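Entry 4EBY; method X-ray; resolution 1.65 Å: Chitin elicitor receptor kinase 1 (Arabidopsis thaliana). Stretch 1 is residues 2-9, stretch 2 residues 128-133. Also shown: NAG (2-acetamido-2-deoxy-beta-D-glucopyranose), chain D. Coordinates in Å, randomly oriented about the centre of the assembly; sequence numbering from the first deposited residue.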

# COMPACT_ATOMS: atom_id res chain seq x y z
N ARG A 2 11.49 -1.33 -16.44
CA ARG A 2 11.53 -2.56 -17.22
C ARG A 2 10.18 -3.28 -17.22
O ARG A 2 9.90 -4.09 -18.10
CB ARG A 2 12.63 -3.49 -16.70
CG ARG A 2 14.01 -3.10 -17.17
CD ARG A 2 15.08 -3.77 -16.35
NE ARG A 2 15.07 -3.29 -14.97
CZ ARG A 2 16.00 -3.60 -14.06
NH1 ARG A 2 17.02 -4.38 -14.40
NH2 ARG A 2 15.91 -3.12 -12.83
N THR A 3 9.35 -2.96 -16.24
CA THR A 3 8.05 -3.58 -16.13
C THR A 3 6.96 -2.51 -16.01
O THR A 3 7.23 -1.36 -15.66
CB THR A 3 7.98 -4.50 -14.90
OG1 THR A 3 8.19 -3.72 -13.72
CG2 THR A 3 9.05 -5.58 -14.99
N SER A 4 5.73 -2.90 -16.30
CA SER A 4 4.62 -1.96 -16.17
C SER A 4 3.36 -2.73 -15.85
O SER A 4 3.27 -3.93 -16.13
CB SER A 4 4.44 -1.17 -17.47
OG SER A 4 4.09 -2.04 -18.54
N CYS A 5 2.39 -2.05 -15.25
CA CYS A 5 1.12 -2.69 -14.93
C CYS A 5 0.06 -1.64 -14.59
O CYS A 5 0.38 -0.52 -14.25
CB CYS A 5 1.28 -3.70 -13.78
SG CYS A 5 1.88 -3.03 -12.23
N PRO A 6 -1.22 -2.00 -14.70
CA PRO A 6 -2.22 -0.94 -14.54
C PRO A 6 -2.61 -0.59 -13.10
O PRO A 6 -3.22 0.45 -12.85
CB PRO A 6 -3.44 -1.52 -15.26
CG PRO A 6 -3.29 -3.00 -15.11
CD PRO A 6 -1.80 -3.26 -15.21
N LEU A 7 -2.30 -1.47 -12.16
CA LEU A 7 -2.58 -1.17 -10.77
C LEU A 7 -1.80 -2.03 -9.81
O LEU A 7 -1.17 -3.04 -10.18
CB LEU A 7 -4.05 -1.30 -10.46
CG LEU A 7 -4.54 -2.70 -10.13
CD1 LEU A 7 -5.83 -2.57 -9.33
CD2 LEU A 7 -4.77 -3.46 -11.38
N ALA A 8 -1.83 -1.60 -8.56
CA ALA A 8 -1.24 -2.31 -7.45
C ALA A 8 -2.22 -2.22 -6.29
O ALA A 8 -3.25 -1.53 -6.39
CB ALA A 8 0.12 -1.69 -7.06
N LEU A 9 -1.93 -2.93 -5.20
CA LEU A 9 -2.79 -2.89 -4.01
C LEU A 9 -1.94 -2.45 -2.83
O LEU A 9 -0.78 -2.86 -2.72
CB LEU A 9 -3.38 -4.27 -3.72
CG LEU A 9 -4.36 -4.80 -4.77
CD1 LEU A 9 -4.65 -6.26 -4.52
CD2 LEU A 9 -5.65 -3.98 -4.69
N ASN A 128 5.50 2.96 -2.90
CA ASN A 128 6.08 2.16 -3.98
C ASN A 128 5.21 0.96 -4.31
O ASN A 128 4.31 0.59 -3.55
CB ASN A 128 7.48 1.73 -3.59
CG ASN A 128 8.46 2.88 -3.62
OD1 ASN A 128 8.22 3.90 -4.29
ND2 ASN A 128 9.59 2.70 -2.92
N CYS A 129 5.48 0.35 -5.47
CA CYS A 129 4.70 -0.82 -5.87
C CYS A 129 5.56 -1.70 -6.75
O CYS A 129 6.69 -1.33 -7.08
CB CYS A 129 3.44 -0.39 -6.64
SG CYS A 129 3.72 0.80 -8.02
N SER A 130 5.02 -2.85 -7.12
CA SER A 130 5.68 -3.78 -8.03
C SER A 130 4.69 -4.27 -9.07
O SER A 130 3.50 -4.42 -8.76
CB SER A 130 6.18 -4.99 -7.25
OG SER A 130 6.82 -5.92 -8.15
N CYS A 131 5.19 -4.54 -10.27
CA CYS A 131 4.43 -5.19 -11.33
C CYS A 131 4.87 -6.64 -11.54
O CYS A 131 4.38 -7.31 -12.46
CB CYS A 131 4.54 -4.42 -12.65
SG CYS A 131 3.86 -2.73 -12.51
N GLY A 132 5.77 -7.12 -10.68
CA GLY A 132 6.27 -8.48 -10.80
C GLY A 132 7.66 -8.57 -11.40
O GLY A 132 8.36 -7.57 -11.57
N ASP A 133 8.06 -9.80 -11.72
CA ASP A 133 9.40 -10.09 -12.19
C ASP A 133 9.30 -11.43 -12.90
O ASP A 133 9.06 -12.46 -12.28
CB ASP A 133 10.35 -10.19 -11.00
CG ASP A 133 11.79 -10.41 -11.43
OD1 ASP A 133 12.03 -10.76 -12.60
OD2 ASP A 133 12.68 -10.23 -10.58
C1 NAG D . 10.66 3.66 -3.13
C2 NAG D . 11.17 4.04 -1.74
C3 NAG D . 12.40 4.94 -1.81
C4 NAG D . 13.42 4.43 -2.80
C5 NAG D . 12.76 4.01 -4.11
C6 NAG D . 13.76 3.40 -5.09
C7 NAG D . 9.41 4.34 -0.08
C8 NAG D . 8.44 5.34 0.55
N2 NAG D . 10.17 4.81 -1.04
O3 NAG D . 13.01 5.07 -0.53
O4 NAG D . 14.34 5.48 -3.05
O5 NAG D . 11.73 3.08 -3.85
O6 NAG D . 14.38 2.26 -4.54
O7 NAG D . 9.44 3.16 0.27
O HOH W 1 7.97 -4.87 -11.32
O HOH W 2 0.77 -4.68 -9.12

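A disulfide, two bridging waters and a small apolar contact join residues 2-9 to residues 128-133, whose touching residues lie at least 121 positions apart in one chain; no direct hydrogen bond crosses between them, and only 284 Å² is buried, both sides summed. The covalent link runs from Cys 5 SG to Cys 131 SG (2.0 Å). Both cysteines point CA-to-CB toward the opposite stretch; with chi1 in p (60°) for Cys 5 and m (-62°) for Cys 131, the two sulfurs are brought to bonding distance, at a chi3 of -68°. Cys 131 is the most covered residue of the contact, its SG also packing 3.4 Å from Ser 4 C. Thr 3, likewise directed toward the other stretch, uses its p rotamer to place OG1 3.9 Å from Cys 131 CB and 2.7 Å from water 1, while its methyl CG2 lies 4.0 Å from Gly 132 O. A branched side chain with both a hydroxyl and a methyl suits this partly exposed spot. Water 1 accepts from Cys 131 N (3.0 Å) and donates to Gly 132 O (2.7 Å), tying the threonine hydroxyl to the opposing backbone. Ser 130 points away; its t rotamer (179°) carries OG forward along its own stretch to accept a hydrogen bond from Gly 132 N (3.0 Å), bracing the loop around Cys 131. At Gly 132, phi/psi of 103/-169 would jam a CB against the preceding carbonyl oxygen, so the backbone itself calls for glycine. Water 2 donates to both Leu 7 O and Ser 130 O (2.8 Å each), linking main chains while the Leu 7 side chain points away. Further along, Ala 8 CB meets Cys 129 CB at 3.6 Å, a close buried contact for which a lone methyl is compact enough; Cys 129, chi1 50° (p), is itself bonded covalently elsewhere in the structure.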